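Local coordinates for uncharacterized protein (Wolinella succinogenes, PDB 3JYG) that is of unknown function but belongs to the 6-pyruvoyl tetrahydropterin synthase family and carries a zinc ion held by three histidines, at residues A[13-18]-A[166-171]; A[70-75]-A[145-150]; A[47-52]-A[175-180]; A[9-14]-A[64-69]. One frame throughout, in Å; residues are numbered along the deposited sequence. Where two conformers were deposited one is given.

The four contacts gather round the mixed beta-sheet and the two helices, 67-77 and 141-155, that pack on it. Along the chain contact 4 closes before contact 2 opens, while contact 1 starts on the same strand, 3-17, as contact 4 and spans contact 2. The segments of contact 3 alternate with those of contacts 1 and 4 and enclose contact 2. Contacts 2 and 4 share helix 67-77, with centres about 8 Å apart; contacts 1 and 3, about 15 Å apart, are tied by Glu167, which hydrogen-bonds His49. Together they run from the zinc site, through the buried layer between helices and sheet, to strand 174-180, where a second subunit continues the sheet.

Contact 1. Residues A[13-18]-A[166-171]. With ZN (zinc ion), chain G.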
# COMPACT_ATOMS: atom_id res chain seq x y z
N PHE A 13 5.19 14.87 -7.36
CA PHE A 13 5.22 16.06 -8.22
C PHE A 13 3.80 16.50 -8.54
O PHE A 13 2.86 15.74 -8.37
CB PHE A 13 6.03 15.88 -9.54
CG PHE A 13 5.41 14.90 -10.56
CD1 PHE A 13 5.50 13.52 -10.35
CD2 PHE A 13 4.77 15.35 -11.72
CE1 PHE A 13 4.98 12.60 -11.25
CE2 PHE A 13 4.22 14.43 -12.64
CZ PHE A 13 4.35 13.05 -12.42
N CYS A 14 3.67 17.74 -8.98
CA CYS A 14 2.38 18.31 -9.40
C CYS A 14 2.47 18.61 -10.88
O CYS A 14 3.52 19.02 -11.36
CB CYS A 14 2.06 19.59 -8.60
SG CYS A 14 2.27 19.42 -6.83
N TYR A 15 1.36 18.44 -11.60
CA TYR A 15 1.39 18.68 -13.04
C TYR A 15 -0.02 19.03 -13.50
O TYR A 15 -0.97 18.73 -12.79
CB TYR A 15 1.91 17.45 -13.81
CG TYR A 15 1.06 16.19 -13.61
CD1 TYR A 15 1.07 15.50 -12.38
CD2 TYR A 15 0.24 15.69 -14.64
CE1 TYR A 15 0.30 14.36 -12.17
CE2 TYR A 15 -0.54 14.53 -14.45
CZ TYR A 15 -0.52 13.88 -13.21
OH TYR A 15 -1.26 12.71 -13.00
N GLY A 16 -0.14 19.63 -14.68
CA GLY A 16 -1.46 19.73 -15.35
C GLY A 16 -1.50 18.74 -16.51
O GLY A 16 -0.45 18.31 -17.02
N HIS A 17 -2.70 18.33 -16.92
CA HIS A 17 -2.83 17.54 -18.11
C HIS A 17 -4.27 17.53 -18.54
O HIS A 17 -5.14 18.16 -17.88
CB HIS A 17 -2.26 16.09 -17.91
CG HIS A 17 -3.20 15.11 -17.26
ND1 HIS A 17 -3.15 13.75 -17.52
CD2 HIS A 17 -4.19 15.28 -16.35
CE1 HIS A 17 -4.07 13.13 -16.80
NE2 HIS A 17 -4.72 14.04 -16.09
N ARG A 18 -4.52 16.84 -19.65
CA ARG A 18 -5.85 16.38 -19.97
C ARG A 18 -5.72 15.05 -20.72
O ARG A 18 -4.72 14.80 -21.39
CB ARG A 18 -6.62 17.45 -20.78
CG ARG A 18 -6.38 17.42 -22.26
CD ARG A 18 -7.27 18.45 -22.99
NE ARG A 18 -7.31 18.20 -24.44
CZ ARG A 18 -8.42 17.99 -25.14
NH1 ARG A 18 -9.64 17.98 -24.56
NH2 ARG A 18 -8.32 17.80 -26.45
N VAL A 166 6.20 -0.27 -11.40
CA VAL A 166 6.09 1.14 -11.05
C VAL A 166 4.62 1.44 -10.80
O VAL A 166 3.76 0.98 -11.54
CB VAL A 166 6.54 1.98 -12.23
CG1 VAL A 166 6.18 3.46 -12.04
CG2 VAL A 166 8.02 1.80 -12.44
N GLU A 167 4.34 2.16 -9.73
CA GLU A 167 2.98 2.62 -9.47
C GLU A 167 2.92 4.11 -9.76
O GLU A 167 3.87 4.87 -9.52
CB GLU A 167 2.58 2.41 -8.00
CG GLU A 167 2.63 0.96 -7.53
CD GLU A 167 2.19 0.82 -6.07
OE1 GLU A 167 3.06 0.46 -5.24
OE2 GLU A 167 1.01 1.15 -5.77
N PHE A 168 1.78 4.54 -10.28
CA PHE A 168 1.53 5.97 -10.41
C PHE A 168 0.15 6.32 -9.83
O PHE A 168 -0.89 5.83 -10.32
CB PHE A 168 1.73 6.46 -11.84
CG PHE A 168 1.59 7.95 -11.98
CD1 PHE A 168 2.62 8.81 -11.57
CD2 PHE A 168 0.39 8.51 -12.44
CE1 PHE A 168 2.47 10.23 -11.65
CE2 PHE A 168 0.23 9.93 -12.50
CZ PHE A 168 1.29 10.77 -12.14
N LEU A 169 0.17 7.10 -8.74
CA LEU A 169 -1.04 7.55 -8.07
C LEU A 169 -1.48 8.89 -8.69
O LEU A 169 -0.73 9.89 -8.69
CB LEU A 169 -0.84 7.64 -6.53
CG LEU A 169 -0.61 6.44 -5.60
CD1 LEU A 169 0.57 5.61 -6.01
CD2 LEU A 169 -0.40 6.86 -4.13
N GLU A 170 -2.67 8.88 -9.28
CA GLU A 170 -3.25 10.04 -9.91
C GLU A 170 -3.94 10.91 -8.81
O GLU A 170 -3.97 12.15 -8.88
CB GLU A 170 -4.31 9.54 -10.88
CG GLU A 170 -5.05 10.59 -11.62
CD GLU A 170 -6.23 10.00 -12.34
OE1 GLU A 170 -6.02 9.07 -13.17
OE2 GLU A 170 -7.36 10.47 -12.07
N THR A 171 -4.55 10.22 -7.84
CA THR A 171 -5.17 10.84 -6.68
C THR A 171 -4.87 9.96 -5.44
O THR A 171 -4.36 8.82 -5.59
CB THR A 171 -6.71 11.04 -6.85
OG1 THR A 171 -7.40 9.80 -6.74
CG2 THR A 171 -7.06 11.73 -8.19
ZN ZN G . -6.62 13.59 -14.78
O HOH W 1 -8.55 12.77 -13.65
O HOH W 2 -5.80 11.23 -14.80
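Phe168, on strand 162-169, sets the outer end of its ring against two aromatic side chains of strand 3-17, Phe13 and Tyr15, and these three rings form the dense half of the contact. Phe13 CZ comes to 3.5 Å from Phe168 CE1, rim to rim, with the ring planes 40° apart and neither ring over the other's face. Tyr15 and Phe168 point at each other from opposite directions: Tyr15 OH is 3.2 Å from Phe168 CE2 and Tyr15 CE1 3.7 Å from Phe168 CZ, both near the plane of the Phe168 ring, while the two rings lie oblique at 54°. Two residues apart, Phe13 and Tyr15 leave the strand on the same side, and with CG between the backbone N and the carbonyl carbon in each (chi1 near +60°) both rings turn in a similar way toward Phe168. Ile144 and Ala145 of helix 141-155 also press on Phe168.

Toward the metal the packing gives way to water-mediated contact. His17 NE2 binds the zinc ion at 2.4 Å, and one face of its imidazole is covered near the rim by Tyr15 CE2. Two waters complete the coordination together with His40 and His42. Glu170 OE2 accepts a hydrogen bond from water 1, 3.0 Å away, while its OE1 is hydrogen-bonded to Ser141. The carboxylate therefore sits in the second shell, where it can help to orient a metal-bound water and probably balances part of the zinc charge. With three histidines and two waters on the zinc ion, Glu170 acts on the metal through water 1 and not directly.

Contact 2. Residues A[70-75]-A[145-150]; sequences KRFIDE and ASWLLE
Phe72 points its ring rim from helix 67-77 at two side chains of helix 141-155, Trp147 and Leu148. Its CZ is 3.8 Å from Trp147 CH2, which lies in the plane of the phenyl ring, so the outer end of the indole meets the phenyl edge. The two six-membered rings stand oblique, their planes at 66° and their centroids 6.0 Å apart. On both residues CG is anti to the backbone N (chi1 176° for Phe72, 178° for Trp147), which directs each ring toward the facing helix.

Beside the indole, one branch of Leu148 fills in: its CD2 lies 4.0 Å from Phe72 CE2, again near the plane of the phenyl ring. The same methyl is 4.4 Å from Ile73 CD1, the end of a side chain that reaches over from the next position on helix 67-77. Leu148 is thus shared by two residues of the facing helix, and all of the touching groups are apolar and buried. The one polar atom of the group, Trp147 NE1, faces elsewhere and is satisfied by the carbonyl of Glu108.

The segment axes come no closer than 13.2 Å, so long side chains bridge helices that do not interlock closely. Beneath them, Val46 of strand 40-52 touches both Ile73 and Leu148. Two helices running in roughly opposed directions and lying against one sheet are consistent with the T-fold (tunnelling fold) of this family, an alpha+beta arrangement with a largely antiparallel core sheet.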
# COMPACT_ATOMS: atom_id res chain seq x y z
N LYS A 70 14.89 10.86 -9.01
CA LYS A 70 14.36 12.00 -8.28
C LYS A 70 14.60 13.30 -9.04
O LYS A 70 13.70 14.11 -9.20
CB LYS A 70 14.99 12.11 -6.88
CG LYS A 70 14.23 13.04 -5.97
CD LYS A 70 14.60 12.90 -4.47
CE LYS A 70 13.49 13.52 -3.61
NZ LYS A 70 13.35 14.98 -3.87
N ARG A 71 15.83 13.49 -9.51
CA ARG A 71 16.23 14.70 -10.20
C ARG A 71 15.40 14.87 -11.47
O ARG A 71 14.90 15.95 -11.73
CB ARG A 71 17.71 14.67 -10.53
CG ARG A 71 18.32 16.09 -10.72
CD ARG A 71 19.84 16.02 -10.93
NE ARG A 71 20.12 15.04 -11.96
CZ ARG A 71 21.32 14.62 -12.35
NH1 ARG A 71 22.43 15.11 -11.80
NH2 ARG A 71 21.40 13.69 -13.29
N PHE A 72 15.27 13.80 -12.24
CA PHE A 72 14.39 13.76 -13.40
C PHE A 72 12.93 14.20 -13.12
O PHE A 72 12.43 15.12 -13.77
CB PHE A 72 14.44 12.38 -14.06
CG PHE A 72 13.47 12.26 -15.21
CD1 PHE A 72 13.78 12.82 -16.45
CD2 PHE A 72 12.24 11.65 -15.04
CE1 PHE A 72 12.88 12.74 -17.52
CE2 PHE A 72 11.33 11.58 -16.12
CZ PHE A 72 11.66 12.13 -17.36
N ILE A 73 12.27 13.60 -12.15
CA ILE A 73 10.94 14.03 -11.76
C ILE A 73 10.92 15.52 -11.39
O ILE A 73 10.02 16.25 -11.84
CB ILE A 73 10.41 13.18 -10.54
CG1 ILE A 73 10.26 11.68 -10.92
CG2 ILE A 73 9.09 13.74 -9.96
CD1 ILE A 73 9.32 11.37 -12.03
N ASP A 74 11.89 15.95 -10.59
CA ASP A 74 11.96 17.32 -10.05
C ASP A 74 12.24 18.35 -11.17
O ASP A 74 11.61 19.42 -11.24
CB ASP A 74 13.05 17.42 -8.95
CG ASP A 74 12.63 16.77 -7.59
OD1 ASP A 74 11.48 16.27 -7.43
OD2 ASP A 74 13.50 16.73 -6.67
N GLU A 75 13.17 18.00 -12.06
CA GLU A 75 13.67 18.93 -13.07
C GLU A 75 12.85 18.94 -14.34
O GLU A 75 12.80 19.98 -15.04
CB GLU A 75 15.17 18.74 -13.34
CG GLU A 75 15.96 19.22 -12.10
CD GLU A 75 17.44 19.07 -12.19
OE1 GLU A 75 17.96 18.72 -13.26
OE2 GLU A 75 18.11 19.32 -11.15
N ALA A 145 2.87 5.62 -15.81
CA ALA A 145 3.49 4.49 -15.12
C ALA A 145 4.31 3.62 -16.10
O ALA A 145 5.46 3.32 -15.81
CB ALA A 145 2.44 3.64 -14.42
N SER A 146 3.73 3.24 -17.24
CA SER A 146 4.47 2.48 -18.29
C SER A 146 5.70 3.17 -18.82
O SER A 146 6.72 2.53 -19.05
CB SER A 146 3.59 2.17 -19.51
OG SER A 146 2.32 1.67 -19.10
N TRP A 147 5.59 4.48 -19.04
CA TRP A 147 6.66 5.28 -19.57
C TRP A 147 7.82 5.32 -18.56
O TRP A 147 9.01 5.11 -18.90
CB TRP A 147 6.10 6.71 -19.79
CG TRP A 147 7.12 7.66 -20.28
CD1 TRP A 147 8.02 7.46 -21.31
CD2 TRP A 147 7.39 8.96 -19.75
NE1 TRP A 147 8.86 8.57 -21.43
CE2 TRP A 147 8.49 9.50 -20.49
CE3 TRP A 147 6.81 9.73 -18.73
CZ2 TRP A 147 8.98 10.77 -20.26
CZ3 TRP A 147 7.32 11.00 -18.48
CH2 TRP A 147 8.40 11.50 -19.24
N LEU A 148 7.48 5.53 -17.29
CA LEU A 148 8.54 5.61 -16.27
C LEU A 148 9.14 4.24 -16.00
O LEU A 148 10.35 4.12 -15.77
CB LEU A 148 8.01 6.27 -14.97
CG LEU A 148 7.50 7.70 -15.10
CD1 LEU A 148 6.78 8.12 -13.81
CD2 LEU A 148 8.60 8.71 -15.47
N LEU A 149 8.32 3.19 -16.03
CA LEU A 149 8.86 1.83 -16.05
C LEU A 149 9.89 1.63 -17.21
O LEU A 149 11.01 1.13 -16.97
CB LEU A 149 7.72 0.77 -16.12
CG LEU A 149 8.17 -0.69 -16.18
CD1 LEU A 149 8.97 -1.13 -14.97
CD2 LEU A 149 6.94 -1.59 -16.34
N GLU A 150 9.55 2.04 -18.44
CA GLU A 150 10.51 1.89 -19.54
C GLU A 150 11.80 2.63 -19.25
O GLU A 150 12.91 2.12 -19.49
CB GLU A 150 9.99 2.45 -20.86
CG GLU A 150 8.81 1.78 -21.40
CD GLU A 150 8.66 2.02 -22.92
OE1 GLU A 150 8.91 3.16 -23.39
OE2 GLU A 150 8.31 1.07 -23.63

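Contact 3. Residues A[47-52]-A[175-180]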
# COMPACT_ATOMS: atom_id res chain seq x y z
N ILE A 47 5.75 5.38 -7.49
CA ILE A 47 6.40 4.41 -6.60
C ILE A 47 7.17 3.37 -7.42
O ILE A 47 6.56 2.62 -8.19
CB ILE A 47 5.38 3.68 -5.70
CG1 ILE A 47 4.42 4.68 -5.07
CG2 ILE A 47 6.18 2.86 -4.60
CD1 ILE A 47 3.44 4.12 -4.04
N VAL A 48 8.49 3.32 -7.22
CA VAL A 48 9.39 2.41 -7.97
C VAL A 48 9.72 1.19 -7.10
O VAL A 48 10.16 1.37 -5.97
CB VAL A 48 10.71 3.14 -8.33
CG1 VAL A 48 11.74 2.18 -8.96
CG2 VAL A 48 10.43 4.30 -9.23
N HIS A 49 9.49 -0.01 -7.60
CA HIS A 49 9.80 -1.23 -6.85
C HIS A 49 10.97 -1.94 -7.52
O HIS A 49 10.93 -2.20 -8.73
CB HIS A 49 8.58 -2.16 -6.77
CG HIS A 49 7.39 -1.53 -6.13
ND1 HIS A 49 7.05 -1.77 -4.82
CD2 HIS A 49 6.45 -0.68 -6.62
CE1 HIS A 49 5.93 -1.12 -4.54
NE2 HIS A 49 5.56 -0.43 -5.61
N LEU A 50 12.03 -2.17 -6.74
CA LEU A 50 13.26 -2.74 -7.27
C LEU A 50 13.40 -4.06 -6.54
O LEU A 50 12.96 -4.15 -5.39
CB LEU A 50 14.47 -1.84 -6.98
CG LEU A 50 14.51 -0.44 -7.63
CD1 LEU A 50 15.89 0.21 -7.41
CD2 LEU A 50 14.17 -0.53 -9.16
N GLU A 51 14.01 -5.05 -7.19
CA GLU A 51 14.04 -6.44 -6.69
C GLU A 51 15.36 -7.17 -6.93
O GLU A 51 15.98 -7.02 -7.99
CB GLU A 51 12.86 -7.21 -7.36
CG GLU A 51 12.79 -8.66 -7.05
CD GLU A 51 11.62 -9.37 -7.71
OE1 GLU A 51 10.47 -9.17 -7.28
OE2 GLU A 51 11.85 -10.16 -8.65
N SER A 52 15.79 -7.99 -5.97
CA SER A 52 16.93 -8.89 -6.14
C SER A 52 16.63 -10.20 -5.42
O SER A 52 15.73 -10.28 -4.55
CB SER A 52 18.22 -8.29 -5.56
OG SER A 52 17.98 -7.81 -4.23
N ARG A 175 -5.11 4.77 -8.50
CA ARG A 175 -3.75 4.54 -8.94
C ARG A 175 -3.62 3.40 -9.95
O ARG A 175 -4.50 2.54 -10.06
CB ARG A 175 -2.87 4.27 -7.75
CG ARG A 175 -3.28 3.09 -6.92
CD ARG A 175 -2.65 3.25 -5.53
NE ARG A 175 -3.16 2.25 -4.60
CZ ARG A 175 -4.12 2.43 -3.69
NH1 ARG A 175 -4.45 1.40 -2.93
NH2 ARG A 175 -4.72 3.62 -3.52
N ALA A 176 -2.53 3.46 -10.69
CA ALA A 176 -2.18 2.50 -11.70
C ALA A 176 -0.89 1.83 -11.28
O ALA A 176 -0.11 2.37 -10.50
CB ALA A 176 -2.00 3.18 -13.02
N ARG A 177 -0.68 0.64 -11.82
CA ARG A 177 0.52 -0.09 -11.56
C ARG A 177 0.80 -0.84 -12.87
O ARG A 177 -0.14 -1.30 -13.57
CB ARG A 177 0.32 -1.03 -10.39
CG ARG A 177 1.62 -1.63 -9.78
CD ARG A 177 1.41 -2.20 -8.38
NE ARG A 177 2.69 -2.63 -7.85
CZ ARG A 177 2.92 -3.02 -6.60
NH1 ARG A 177 1.96 -2.96 -5.68
NH2 ARG A 177 4.15 -3.41 -6.27
N VAL A 178 2.07 -0.85 -13.24
CA VAL A 178 2.50 -1.66 -14.35
C VAL A 178 3.62 -2.60 -13.86
O VAL A 178 4.61 -2.14 -13.28
CB VAL A 178 2.95 -0.79 -15.55
CG1 VAL A 178 3.45 -1.70 -16.69
CG2 VAL A 178 1.80 0.15 -16.06
N TYR A 179 3.43 -3.90 -14.10
CA TYR A 179 4.30 -4.93 -13.63
C TYR A 179 5.20 -5.39 -14.76
O TYR A 179 4.73 -5.70 -15.86
CB TYR A 179 3.47 -6.14 -13.16
CG TYR A 179 2.91 -5.96 -11.79
CD1 TYR A 179 3.70 -6.14 -10.65
CD2 TYR A 179 1.57 -5.62 -11.62
CE1 TYR A 179 3.15 -5.97 -9.35
CE2 TYR A 179 1.04 -5.45 -10.34
CZ TYR A 179 1.83 -5.61 -9.24
OH TYR A 179 1.27 -5.45 -8.02
N ASN A 180 6.49 -5.43 -14.46
CA ASN A 180 7.48 -5.94 -15.36
C ASN A 180 7.52 -7.44 -15.14
O ASN A 180 8.33 -7.97 -14.35
CB ASN A 180 8.83 -5.30 -15.08
CG ASN A 180 9.91 -5.82 -15.99
OD1 ASN A 180 9.62 -6.51 -16.96
ND2 ASN A 180 11.16 -5.53 -15.66
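Arg177 lays its guanidinium over one face of the His49 imidazole, with the two flat groups only 20° from parallel and their centres 4.2 Å apart. The overlap is carried by a single terminal nitrogen: NH2 sits 3.3 Å above the ring plane, over its centre, while Arg177 CZ is displaced to one side, 3.8 Å from His49 NE2. Although Arg177 NH2 and His49 NE2 are 3.4 Å apart, the angle is wrong for a hydrogen bond and the contact is one of stacked faces.

The arginine reaches this place with an extended chain. CG stands anti to the backbone N (chi1 -166°), and from CG to NE the side chain runs straight out across strand 162-169, which lies between strands 40-52 and 174-180 in the sheet. Side-chain bonds from that middle strand hold both partners: Glu167 OE1 is hydrogen-bonded to His49 NE2, and Ser165 OG to Arg177 NE. Tyr179 OH lies above the guanidinium plane near its rim. Strand 174-180 pairs in turn with an antiparallel strand of a second subunit, so the stack sits close to where the sheet continues into the trimer.

The bond to Glu167 holds the rotation of the imidazole so that its face lies under the guanidinium, which Ser165 in turn steadies at NE; the Glu167 carboxylate, though only distantly and weakly paired with Arg177, probably offsets part of the arginine's charge.

Contact 4. Residues A[9-14]-A[64-69]; sequences KEFDFC and AHLNWF
Phe11 holds CG beside the backbone N (chi1 -52°), whereas Phe69 swings its own CG anti to N (chi1 178°), and these torsions turn both rings into the layer between strand and helix. Phe69 presents its edge: CD2 stands 3.7 Å above the plane of Phe11, over the centre of the ring, and is 3.8 Å from Phe11 CE1. With planes at 82° and centroids 5.1 Å apart, this is a T-shaped pair in which Phe11 supplies the face.

The rim of the Phe11 ring is occupied as well. Leu66 CB approaches at the ring edge, near its plane, 3.7 Å from Phe11 CZ, and a leucine methyl, CD1, reaches back to Lys9 CB at 4.3 Å. Leu66 is the N-cap residue of helix 67-77, so these contacts fasten the start of that helix to strand 3-17, one of the central strands of the sheet, in a helix-on-sheet layering consistent with the T-fold. Val48 of the adjoining strand 40-52 packs under Phe69.

Farther out the contact becomes polar and wet. Water 3 accepts a hydrogen bond from Lys9 NZ and donates one to Asn67 OD1 at 2.8 Å, linking the end of the lysine to the first turn of the helix. The side-chain amide nitrogen, ND2, turns to a third subunit, where it bonds Ser29 O, and Trp68 meets Phe28 of that subunit nearly perpendicularly.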
# COMPACT_ATOMS: atom_id res chain seq x y z
N LYS A 9 10.42 3.05 -3.37
CA LYS A 9 10.59 4.44 -2.99
C LYS A 9 9.62 5.31 -3.77
O LYS A 9 9.41 5.08 -4.95
CB LYS A 9 12.04 4.89 -3.22
CG LYS A 9 12.24 6.38 -2.96
CD LYS A 9 13.58 6.76 -2.32
CE LYS A 9 13.48 8.20 -1.80
NZ LYS A 9 14.82 8.80 -1.59
N GLU A 10 9.08 6.31 -3.06
CA GLU A 10 8.07 7.28 -3.54
C GLU A 10 8.70 8.59 -4.02
O GLU A 10 9.72 9.07 -3.45
CB GLU A 10 7.03 7.59 -2.43
CG GLU A 10 6.46 6.32 -1.74
CD GLU A 10 5.27 6.58 -0.81
OE1 GLU A 10 5.00 7.74 -0.41
OE2 GLU A 10 4.57 5.60 -0.47
N PHE A 11 8.11 9.15 -5.08
CA PHE A 11 8.54 10.43 -5.66
C PHE A 11 7.30 11.25 -6.03
O PHE A 11 6.43 10.75 -6.75
CB PHE A 11 9.40 10.22 -6.89
CG PHE A 11 10.55 9.28 -6.67
CD1 PHE A 11 10.37 7.89 -6.82
CD2 PHE A 11 11.80 9.77 -6.31
CE1 PHE A 11 11.46 7.02 -6.64
CE2 PHE A 11 12.89 8.89 -6.13
CZ PHE A 11 12.70 7.53 -6.28
N ASP A 12 7.19 12.46 -5.50
CA ASP A 12 6.00 13.29 -5.66
C ASP A 12 6.24 14.45 -6.63
O ASP A 12 7.36 14.94 -6.73
CB ASP A 12 5.58 13.85 -4.29
CG ASP A 12 5.34 12.75 -3.27
OD1 ASP A 12 6.00 12.74 -2.21
OD2 ASP A 12 4.53 11.85 -3.54
N PHE A 13 5.19 14.87 -7.36
CA PHE A 13 5.22 16.06 -8.22
C PHE A 13 3.80 16.50 -8.54
O PHE A 13 2.86 15.74 -8.37
CB PHE A 13 6.03 15.88 -9.54
CG PHE A 13 5.41 14.90 -10.56
CD1 PHE A 13 5.50 13.52 -10.35
CD2 PHE A 13 4.77 15.35 -11.72
CE1 PHE A 13 4.98 12.60 -11.25
CE2 PHE A 13 4.22 14.43 -12.64
CZ PHE A 13 4.35 13.05 -12.42
N CYS A 14 3.67 17.74 -8.98
CA CYS A 14 2.38 18.31 -9.40
C CYS A 14 2.47 18.61 -10.88
O CYS A 14 3.52 19.02 -11.36
CB CYS A 14 2.06 19.59 -8.60
SG CYS A 14 2.27 19.42 -6.83
N ALA A 64 19.38 5.66 -2.17
CA ALA A 64 19.94 6.84 -2.86
C ALA A 64 20.30 6.60 -4.31
O ALA A 64 20.60 7.55 -5.05
CB ALA A 64 21.15 7.42 -2.12
N HIS A 65 20.28 5.34 -4.74
CA HIS A 65 20.62 5.04 -6.13
C HIS A 65 19.47 5.33 -7.07
O HIS A 65 19.53 5.04 -8.25
CB HIS A 65 21.11 3.60 -6.29
CG HIS A 65 22.46 3.35 -5.71
ND1 HIS A 65 22.87 2.11 -5.26
CD2 HIS A 65 23.52 4.18 -5.50
CE1 HIS A 65 24.11 2.18 -4.82
NE2 HIS A 65 24.52 3.44 -4.93
N LEU A 66 18.42 5.94 -6.52
CA LEU A 66 17.30 6.44 -7.33
C LEU A 66 17.29 7.98 -7.34
O LEU A 66 16.35 8.62 -7.87
CB LEU A 66 15.97 5.84 -6.85
CG LEU A 66 15.68 4.37 -7.28
CD1 LEU A 66 14.45 3.77 -6.59
CD2 LEU A 66 15.58 4.23 -8.85
N ASN A 67 18.35 8.58 -6.78
CA ASN A 67 18.50 10.05 -6.78
C ASN A 67 18.46 10.68 -8.18
O ASN A 67 17.86 11.72 -8.37
CB ASN A 67 19.77 10.51 -6.00
CG ASN A 67 19.63 10.37 -4.48
OD1 ASN A 67 18.53 10.14 -3.93
ND2 ASN A 67 20.76 10.48 -3.79
N TRP A 68 19.11 10.06 -9.15
CA TRP A 68 19.04 10.51 -10.55
C TRP A 68 17.59 10.52 -11.08
O TRP A 68 17.26 11.28 -12.01
CB TRP A 68 19.88 9.63 -11.47
CG TRP A 68 19.30 8.26 -11.57
CD1 TRP A 68 19.50 7.24 -10.69
CD2 TRP A 68 18.38 7.77 -12.56
NE1 TRP A 68 18.76 6.15 -11.06
CE2 TRP A 68 18.07 6.44 -12.21
CE3 TRP A 68 17.77 8.33 -13.69
CZ2 TRP A 68 17.20 5.64 -12.96
CZ3 TRP A 68 16.89 7.55 -14.42
CH2 TRP A 68 16.62 6.21 -14.05
N PHE A 69 16.77 9.64 -10.52
CA PHE A 69 15.40 9.53 -10.99
C PHE A 69 14.58 10.60 -10.30
O PHE A 69 13.73 11.21 -10.93
CB PHE A 69 14.84 8.14 -10.72
CG PHE A 69 13.40 7.97 -11.14
CD1 PHE A 69 13.06 7.80 -12.47
CD2 PHE A 69 12.39 7.93 -10.19
CE1 PHE A 69 11.77 7.62 -12.86
CE2 PHE A 69 11.07 7.74 -10.56
CZ PHE A 69 10.75 7.59 -11.90
O HOH W 3 16.47 8.35 -4.32